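Local coordinates for proto-oncogene vav (Homo sapiens, PDB 6NEW), which probably acts as a guanine nucleotide exchange factor for Rho-family GTPases such as Rac, through a DH-PH-C1 module whose C1 domain holds two zinc ions, at residues Glu87-Val92 / Phe123-Arg128; Lys118-Phe123 / Cys378-Arg383. All coordinates share one frame; numbering follows the deposited sequence.

Contact 1. Residues Glu87-Val92 / Phe123-Arg128; sequences EDLLRV and FLVYGR
L89 and V125 mark the closest backbone approach, 7.5 Å between their CA atoms, where helix 86-105 passes segment 123-128, which runs into helix 125-131; no hydrogen bond crosses, and the two segments bury 233 Å². L89 gives the largest share, 74 Å². With CG anti to the carbonyl carbon (chi1 -69°) and chi2 extended, the branched end of L89 turns to the Y126 ring. CD2 lies over one face, 3.8 Å from the ring centroid and 17° off the ring normal, a CH-pi contact displaced toward the rim, with CZ the nearest ring atom at 3.6 Å. The same CD2 also meets V125 CG2 at 3.8 Å, so one methyl touches both the valine branch and the aromatic face, from directions roughly at right angles. CD1 lies out by the hydroxyl end of the ring, 4.0 Å from Y126 CE1. At the exposed margin D88 reaches across V125 at about a right angle, and D88 OD2 comes within 4.1 Å of V125 CG1, a van der Waals approach without polar character. The Y126 hydroxyl is hydrogen-bonded to the hydroxyl of Y55, which ties the far end of the ring to helix 37-71. Both segments belong to the helical RhoGEF (DH) domain: L89 packs on L59 of helix 37-71 and on P175 of helix 174-179, while Y126 touches P175 and V179 there and V216 of helix 196-235.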
ATOM      1  N   GLU A  87     -18.088 -12.376   0.511  1.00 74.43           N
ATOM      2  CA  GLU A  87     -18.726 -13.383   1.361  1.00 76.18           C
ATOM      3  C   GLU A  87     -18.093 -13.396   2.752  1.00 78.76           C
ATOM      4  O   GLU A  87     -18.823 -13.320   3.741  1.00 79.31           O
ATOM      5  CB  GLU A  87     -18.736 -14.775   0.703  1.00 79.01           C
ATOM      6  N   ASP A  88     -16.741 -13.359   2.815  1.00 73.06           N
ATOM      7  CA  ASP A  88     -15.966 -13.303   4.058  1.00 71.77           C
ATOM      8  C   ASP A  88     -16.131 -11.962   4.798  1.00 71.92           C
ATOM      9  O   ASP A  88     -16.159 -11.972   6.026  1.00 71.48           O
ATOM     10  CB  ASP A  88     -14.473 -13.642   3.824  1.00 72.83           C
ATOM     11  CG  ASP A  88     -13.717 -14.061   5.086  1.00 91.21           C
ATOM     12  OD1 ASP A  88     -14.323 -14.095   6.149  1.00 93.20           O
ATOM     13  OD2 ASP A  88     -12.501 -14.334   4.995  1.00 99.58           O
ATOM     14  N   LEU A  89     -16.250 -10.815   4.070  1.00 65.11           N
ATOM     15  CA  LEU A  89     -16.452  -9.506   4.712  1.00 63.17           C
ATOM     16  C   LEU A  89     -17.737  -9.525   5.517  1.00 67.79           C
ATOM     17  O   LEU A  89     -17.705  -9.237   6.714  1.00 65.76           O
ATOM     18  CB  LEU A  89     -16.514  -8.367   3.684  1.00 62.51           C
ATOM     19  CG  LEU A  89     -15.240  -7.991   2.933  1.00 65.10           C
ATOM     20  CD1 LEU A  89     -15.487  -6.804   2.058  1.00 65.00           C
ATOM     21  CD2 LEU A  89     -14.106  -7.646   3.877  1.00 65.42           C
ATOM     22  N   LEU A  90     -18.844  -9.953   4.862  1.00 66.08           N
ATOM     23  CA  LEU A  90     -20.178 -10.108   5.435  1.00 67.67           C
ATOM     24  C   LEU A  90     -20.147 -10.981   6.689  1.00 72.75           C
ATOM     25  O   LEU A  90     -20.779 -10.612   7.674  1.00 73.40           O
ATOM     26  CB  LEU A  90     -21.153 -10.675   4.383  1.00 69.59           C
ATOM     27  CG  LEU A  90     -22.628 -10.908   4.786  1.00 76.61           C
ATOM     28  CD1 LEU A  90     -23.282  -9.644   5.355  1.00 76.32           C
ATOM     29  CD2 LEU A  90     -23.433 -11.409   3.607  1.00 81.56           C
ATOM     30  N   ARG A  91     -19.358 -12.071   6.692  1.00 69.37           N
ATOM     31  CA  ARG A  91     -19.261 -12.925   7.877  1.00 70.24           C
ATOM     32  C   ARG A  91     -18.548 -12.204   9.037  1.00 71.80           C
ATOM     33  O   ARG A  91     -19.093 -12.174  10.138  1.00 72.83           O
ATOM     34  CB  ARG A  91     -18.649 -14.292   7.548  1.00 73.25           C
ATOM     35  CG  ARG A  91     -18.974 -15.365   8.573  1.00 90.88           C
ATOM     36  CD  ARG A  91     -17.896 -16.429   8.657  1.00107.07           C
ATOM     37  NE  ARG A  91     -18.060 -17.234   9.861  1.00120.17           N
ATOM     38  CZ  ARG A  91     -18.907 -18.252   9.974  1.00139.06           C
ATOM     39  NH1 ARG A  91     -19.655 -18.626   8.945  1.00128.58           N
ATOM     40  NH2 ARG A  91     -19.008 -18.905  11.125  1.00128.10           N
ATOM     41  N   VAL A  92     -17.395 -11.548   8.763  1.00 64.52           N
ATOM     42  CA  VAL A  92     -16.613 -10.763   9.738  1.00 61.83           C
ATOM     43  C   VAL A  92     -17.463  -9.596  10.297  1.00 63.33           C
ATOM     44  O   VAL A  92     -17.496  -9.395  11.511  1.00 62.40           O
ATOM     45  CB  VAL A  92     -15.250 -10.287   9.127  1.00 63.61           C
ATOM     46  N   PHE A 123      -9.792  -7.701  10.067  1.00 59.11           N
ATOM     47  CA  PHE A 123     -10.131  -6.768   8.990  1.00 58.13           C
ATOM     48  C   PHE A 123      -9.037  -6.678   7.920  1.00 60.43           C
ATOM     49  O   PHE A 123      -9.217  -5.950   6.949  1.00 59.62           O
ATOM     50  CB  PHE A 123     -10.397  -5.355   9.542  1.00 59.80           C
ATOM     51  CG  PHE A 123     -11.646  -5.088  10.351  1.00 62.74           C
ATOM     52  CD1 PHE A 123     -12.887  -5.552   9.923  1.00 67.40           C
ATOM     53  CD2 PHE A 123     -11.606  -4.256  11.466  1.00 64.64           C
ATOM     54  CE1 PHE A 123     -14.047  -5.275  10.654  1.00 69.51           C
ATOM     55  CE2 PHE A 123     -12.767  -3.967  12.190  1.00 69.05           C
ATOM     56  CZ  PHE A 123     -13.980  -4.478  11.779  1.00 68.78           C
ATOM     57  N   LEU A 124      -7.902  -7.385   8.086  1.00 56.18           N
ATOM     58  CA  LEU A 124      -6.812  -7.335   7.107  1.00 54.32           C
ATOM     59  C   LEU A 124      -7.193  -7.964   5.758  1.00 56.04           C
ATOM     60  O   LEU A 124      -6.489  -7.781   4.766  1.00 53.07           O
ATOM     61  CB  LEU A 124      -5.517  -7.925   7.674  1.00 54.01           C
ATOM     62  CG  LEU A 124      -4.735  -6.998   8.609  1.00 58.06           C
ATOM     63  CD1 LEU A 124      -3.635  -7.746   9.303  1.00 58.43           C
ATOM     64  CD2 LEU A 124      -4.137  -5.802   7.858  1.00 57.97           C
ATOM     65  N   VAL A 125      -8.376  -8.616   5.711  1.00 53.56           N
ATOM     66  CA  VAL A 125      -8.981  -9.201   4.519  1.00 54.13           C
ATOM     67  C   VAL A 125      -9.359  -8.068   3.551  1.00 56.63           C
ATOM     68  O   VAL A 125      -9.617  -8.320   2.369  1.00 55.66           O
ATOM     69  CB  VAL A 125     -10.160 -10.152   4.844  1.00 60.89           C
ATOM     70  CG1 VAL A 125      -9.687 -11.411   5.580  1.00 61.00           C
ATOM     71  CG2 VAL A 125     -11.282  -9.441   5.607  1.00 61.87           C
ATOM     72  N   TYR A 126      -9.319  -6.804   4.050  1.00 52.30           N
ATOM     73  CA  TYR A 126      -9.548  -5.595   3.258  1.00 51.70           C
ATOM     74  C   TYR A 126      -8.337  -5.315   2.369  1.00 55.27           C
ATOM     75  O   TYR A 126      -8.445  -4.569   1.395  1.00 55.02           O
ATOM     76  CB  TYR A 126      -9.904  -4.381   4.132  1.00 52.14           C
ATOM     77  CG  TYR A 126     -11.386  -4.289   4.422  1.00 54.96           C
ATOM     78  CD1 TYR A 126     -12.273  -3.783   3.474  1.00 57.73           C
ATOM     79  CD2 TYR A 126     -11.909  -4.741   5.629  1.00 56.02           C
ATOM     80  CE1 TYR A 126     -13.639  -3.713   3.730  1.00 59.81           C
ATOM     81  CE2 TYR A 126     -13.272  -4.681   5.893  1.00 58.26           C
ATOM     82  CZ  TYR A 126     -14.133  -4.167   4.940  1.00 65.75           C
ATOM     83  OH  TYR A 126     -15.471  -4.110   5.208  1.00 65.96           O
ATOM     84  N   GLY A 127      -7.198  -5.923   2.719  1.00 51.14           N
ATOM     85  CA  GLY A 127      -5.971  -5.883   1.933  1.00 50.34           C
ATOM     86  C   GLY A 127      -6.241  -6.589   0.617  1.00 53.89           C
ATOM     87  O   GLY A 127      -6.208  -5.952  -0.442  1.00 52.04           O
ATOM     88  N   ARG A 128      -6.674  -7.884   0.713  1.00 52.54           N
ATOM     89  CA  ARG A 128      -7.090  -8.748  -0.406  1.00 54.24           C
ATOM     90  C   ARG A 128      -8.209  -8.103  -1.253  1.00 61.53           C
ATOM     91  O   ARG A 128      -8.201  -8.279  -2.471  1.00 62.73           O
ATOM     92  CB  ARG A 128      -7.537 -10.131   0.121  1.00 55.41           C
ATOM     93  CG  ARG A 128      -7.658 -11.236  -0.944  1.00 65.07           C
ATOM     94  CD  ARG A 128      -8.250 -12.495  -0.327  1.00 73.29           C
ATOM     95  NE  ARG A 128      -8.354 -13.622  -1.257  1.00 78.36           N
ATOM     96  CZ  ARG A 128      -9.353 -13.820  -2.116  1.00 88.32           C
ATOM     97  NH1 ARG A 128     -10.329 -12.927  -2.226  1.00 64.12           N
ATOM     98  NH2 ARG A 128      -9.363 -14.891  -2.898  1.00 82.81           N
TER

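Contact 2. Residues Lys118-Phe123 / Cys378-Arg383. With ZN (zinc ion), chain B.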
ATOM      1  N   LYS A 118      -9.668  -6.153  18.746  1.00 54.66           N
ATOM      2  CA  LYS A 118      -9.838  -7.588  18.461  1.00 55.02           C
ATOM      3  C   LYS A 118     -10.026  -7.862  16.951  1.00 57.92           C
ATOM      4  O   LYS A 118      -9.424  -8.791  16.409  1.00 56.76           O
ATOM      5  CB  LYS A 118     -11.028  -8.142  19.280  1.00 58.45           C
ATOM      6  CG  LYS A 118     -11.409  -9.597  19.019  1.00 69.29           C
ATOM      7  CD  LYS A 118     -12.727  -9.952  19.703  1.00 73.90           C
ATOM      8  CE  LYS A 118     -13.241 -11.291  19.241  1.00 74.19           C
ATOM      9  NZ  LYS A 118     -13.903 -12.022  20.350  1.00 78.22           N
ATOM     10  N   TYR A 119     -10.842  -7.042  16.285  1.00 54.07           N
ATOM     11  CA  TYR A 119     -11.167  -7.206  14.876  1.00 52.71           C
ATOM     12  C   TYR A 119     -10.181  -6.568  13.897  1.00 55.85           C
ATOM     13  O   TYR A 119     -10.326  -6.796  12.699  1.00 55.73           O
ATOM     14  CB  TYR A 119     -12.594  -6.707  14.619  1.00 53.73           C
ATOM     15  CG  TYR A 119     -13.631  -7.768  14.908  1.00 55.53           C
ATOM     16  CD1 TYR A 119     -14.044  -8.031  16.211  1.00 58.47           C
ATOM     17  CD2 TYR A 119     -14.180  -8.530  13.882  1.00 56.36           C
ATOM     18  CE1 TYR A 119     -14.982  -9.024  16.486  1.00 60.96           C
ATOM     19  CE2 TYR A 119     -15.128  -9.517  14.143  1.00 58.97           C
ATOM     20  CZ  TYR A 119     -15.531  -9.754  15.447  1.00 67.81           C
ATOM     21  OH  TYR A 119     -16.463 -10.721  15.720  1.00 71.76           O
ATOM     22  N   LYS A 120      -9.167  -5.819  14.395  1.00 52.03           N
ATOM     23  CA  LYS A 120      -8.133  -5.140  13.598  1.00 50.60           C
ATOM     24  C   LYS A 120      -7.482  -6.061  12.556  1.00 57.02           C
ATOM     25  O   LYS A 120      -7.581  -5.791  11.354  1.00 56.41           O
ATOM     26  CB  LYS A 120      -7.063  -4.532  14.515  1.00 51.16           C
ATOM     27  CG  LYS A 120      -5.982  -3.750  13.774  1.00 49.66           C
ATOM     28  CD  LYS A 120      -4.658  -3.863  14.485  1.00 46.70           C
ATOM     29  CE  LYS A 120      -3.640  -2.934  13.896  1.00 41.71           C
ATOM     30  NZ  LYS A 120      -2.378  -2.973  14.681  1.00 43.29           N
ATOM     31  N   GLU A 121      -6.841  -7.154  13.022  1.00 56.21           N
ATOM     32  CA  GLU A 121      -6.171  -8.120  12.145  1.00 56.89           C
ATOM     33  C   GLU A 121      -7.179  -8.996  11.396  1.00 62.04           C
ATOM     34  O   GLU A 121      -6.857  -9.479  10.309  1.00 61.68           O
ATOM     35  CB  GLU A 121      -5.086  -8.927  12.884  1.00 58.58           C
ATOM     36  CG  GLU A 121      -3.813  -8.105  13.061  1.00 66.41           C
ATOM     37  CD  GLU A 121      -2.788  -8.551  14.088  1.00 82.85           C
ATOM     38  OE1 GLU A 121      -2.545  -9.774  14.203  1.00 70.68           O
ATOM     39  OE2 GLU A 121      -2.164  -7.665  14.718  1.00 75.51           O
ATOM     40  N   ARG A 122      -8.422  -9.131  11.926  1.00 59.62           N
ATOM     41  CA  ARG A 122      -9.499  -9.860  11.241  1.00 60.34           C
ATOM     42  C   ARG A 122      -9.946  -9.050  10.010  1.00 64.26           C
ATOM     43  O   ARG A 122     -10.367  -9.640   9.015  1.00 65.05           O
ATOM     44  CB  ARG A 122     -10.685 -10.158  12.181  1.00 59.75           C
ATOM     45  CG  ARG A 122     -10.342 -11.150  13.284  1.00 63.44           C
ATOM     46  CD  ARG A 122     -11.560 -11.614  14.053  1.00 66.65           C
ATOM     47  NE  ARG A 122     -11.172 -12.321  15.272  1.00 75.54           N
ATOM     48  CZ  ARG A 122     -12.000 -13.030  16.032  1.00 93.75           C
ATOM     49  NH1 ARG A 122     -13.282 -13.146  15.696  1.00 84.18           N
ATOM     50  NH2 ARG A 122     -11.557 -13.634  17.124  1.00 81.94           N
ATOM     51  N   PHE A 123      -9.792  -7.701  10.067  1.00 59.11           N
ATOM     52  CA  PHE A 123     -10.131  -6.768   8.990  1.00 58.13           C
ATOM     53  C   PHE A 123      -9.037  -6.678   7.920  1.00 60.43           C
ATOM     54  O   PHE A 123      -9.217  -5.950   6.949  1.00 59.62           O
ATOM     55  CB  PHE A 123     -10.397  -5.355   9.542  1.00 59.80           C
ATOM     56  CG  PHE A 123     -11.646  -5.088  10.351  1.00 62.74           C
ATOM     57  CD1 PHE A 123     -12.887  -5.552   9.923  1.00 67.40           C
ATOM     58  CD2 PHE A 123     -11.606  -4.256  11.466  1.00 64.64           C
ATOM     59  CE1 PHE A 123     -14.047  -5.275  10.654  1.00 69.51           C
ATOM     60  CE2 PHE A 123     -12.767  -3.967  12.190  1.00 69.05           C
ATOM     61  CZ  PHE A 123     -13.980  -4.478  11.779  1.00 68.78           C
ATOM     62  N   CYS A 378       7.183  -0.045  17.758  1.00 34.31           N
ATOM     63  CA  CYS A 378       5.886   0.604  17.947  1.00 34.94           C
ATOM     64  C   CYS A 378       4.704  -0.365  18.078  1.00 40.62           C
ATOM     65  O   CYS A 378       3.623   0.062  18.493  1.00 40.14           O
ATOM     66  CB  CYS A 378       5.639   1.631  16.848  1.00 34.37           C
ATOM     67  SG  CYS A 378       5.386   0.894  15.220  1.00 37.53           S
ATOM     68  N   GLN A 379       4.897  -1.661  17.732  1.00 37.36           N
ATOM     69  CA  GLN A 379       3.876  -2.727  17.791  1.00 37.58           C
ATOM     70  C   GLN A 379       2.790  -2.564  16.718  1.00 41.18           C
ATOM     71  O   GLN A 379       1.837  -3.354  16.690  1.00 41.79           O
ATOM     72  CB  GLN A 379       3.258  -2.913  19.203  1.00 40.30           C
ATOM     73  CG  GLN A 379       4.219  -2.769  20.410  1.00 59.57           C
ATOM     74  CD  GLN A 379       5.387  -3.726  20.427  1.00 86.30           C
ATOM     75  OE1 GLN A 379       5.261  -4.919  20.118  1.00 85.48           O
ATOM     76  NE2 GLN A 379       6.550  -3.221  20.817  1.00 78.23           N
ATOM     77  N   MET A 380       2.946  -1.576  15.807  1.00 36.50           N
ATOM     78  CA  MET A 380       2.029  -1.395  14.686  1.00 35.64           C
ATOM     79  C   MET A 380       2.488  -2.289  13.533  1.00 39.03           C
ATOM     80  O   MET A 380       3.656  -2.673  13.456  1.00 39.68           O
ATOM     81  CB  MET A 380       1.914   0.074  14.241  1.00 37.69           C
ATOM     82  CG  MET A 380       1.333   1.014  15.302  1.00 42.07           C
ATOM     83  SD  MET A 380      -0.221   0.450  16.060  1.00 47.51           S
ATOM     84  CE  MET A 380       0.038   1.023  17.740  1.00 45.12           C
ATOM     85  N   LEU A 381       1.550  -2.666  12.679  1.00 34.49           N
ATOM     86  CA  LEU A 381       1.762  -3.550  11.541  1.00 34.05           C
ATOM     87  C   LEU A 381       2.758  -3.017  10.535  1.00 38.87           C
ATOM     88  O   LEU A 381       2.782  -1.815  10.283  1.00 38.87           O
ATOM     89  CB  LEU A 381       0.424  -3.744  10.793  1.00 34.23           C
ATOM     90  CG  LEU A 381      -0.616  -4.647  11.414  1.00 39.28           C
ATOM     91  CD1 LEU A 381      -1.961  -4.444  10.756  1.00 39.76           C
ATOM     92  CD2 LEU A 381      -0.221  -6.084  11.289  1.00 41.90           C
ATOM     93  N   LEU A 382       3.494  -3.933   9.881  1.00 35.25           N
ATOM     94  CA  LEU A 382       4.346  -3.598   8.756  1.00 34.41           C
ATOM     95  C   LEU A 382       3.395  -3.583   7.554  1.00 37.48           C
ATOM     96  O   LEU A 382       2.673  -4.541   7.326  1.00 37.40           O
ATOM     97  CB  LEU A 382       5.522  -4.573   8.618  1.00 34.51           C
ATOM     98  CG  LEU A 382       6.730  -4.098   9.400  1.00 40.22           C
ATOM     99  CD1 LEU A 382       7.517  -5.224   9.938  1.00 41.80           C
ATOM    100  CD2 LEU A 382       7.601  -3.225   8.575  1.00 44.34           C
ATOM    101  N   ARG A 383       3.304  -2.433   6.889  1.00 34.09           N
ATOM    102  CA  ARG A 383       2.335  -2.111   5.842  1.00 34.02           C
ATOM    103  C   ARG A 383       2.706  -2.456   4.413  1.00 36.25           C
ATOM    104  O   ARG A 383       3.763  -2.061   3.932  1.00 35.47           O
ATOM    105  CB  ARG A 383       1.999  -0.620   5.903  1.00 33.39           C
ATOM    106  CG  ARG A 383       1.250  -0.222   7.147  1.00 41.84           C
ATOM    107  CD  ARG A 383       1.877   0.989   7.766  1.00 47.17           C
ATOM    108  NE  ARG A 383       1.501   1.122   9.170  1.00 45.92           N
ATOM    109  CZ  ARG A 383       2.101   1.948  10.016  1.00 56.17           C
ATOM    110  NH1 ARG A 383       3.094   2.723   9.608  1.00 45.88           N
ATOM    111  NH2 ARG A 383       1.707   2.006  11.282  1.00 43.26           N
TER
HETATM  112 ZN    ZN B 601       7.394   0.727  14.013  1.00 31.25          ZN
HETATM  113  O   HOH W   1      -0.260  -4.720  15.662  1.00 43.15           O
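K120 and L381 reach toward each other tip to tip, the lysine from segment 118-123, on helix 112-119 and the residues that follow, and the leucine from a zinc-bound loop of the C1 domain. K120 starts with CG anti to the backbone N (chi1 -177°) and bends at chi2 (-147°), while its last two torsions are extended; this carries CE to 3.9 Å from L381 CD1. Beyond that methylene, K120 NZ passes 4.1 Å from L381 CG and 4.3 Å from M380 SD, packing distances. The ammonium group is held by a salt bridge to D211 and by a water that accepts from K120 NZ at 2.9 Å and donates to Q379 O, bridging the segments. E121 runs out beside K120, its OE2 coming 4.2 Å from a methyl, L381 CD2. C378 SG binds zinc with C375, H400 and C403, and accepts a hydrogen bond from M380 N at an N-H...S angle of 157°. That bond, 3.5 Å from M380 N to C378 SG, helps hold the backbone between the metal ligand and L381, whose O accepts from H400. The lysine thus offers methylene to leucine and charge to D211. No direct hydrogen bond joins the segments; they are linked through the water and through D211, whose carboxylate takes K120 NZ, L381 N and R383 NH2. That carboxylate probably stabilises the charged form of K120 at this DH-C1 interface.

Contacts 1 and 2 share F123, the last residue of segment 118-123 and the first of 123-128; their centres are about 14 Å apart. They touch at two points: L124 CD2 packs 3.9 Å from L381 CD1, and V92 O lies 3.5 Å from Y119 CE2. The first brings the C1 loop onto segment 123-128, the second sets helix 86-105 beside Y119. Helix 196-235 backs both, through V216 behind contact 1 and D211 behind contact 2. Contact 1 is internal to the DH domain, whereas contact 2 joins that domain to the loop holding the zinc ligand C378. K120 NZ lies 10.5 Å from the zinc ion, so the metal organises the C1 loop without touching this lysine.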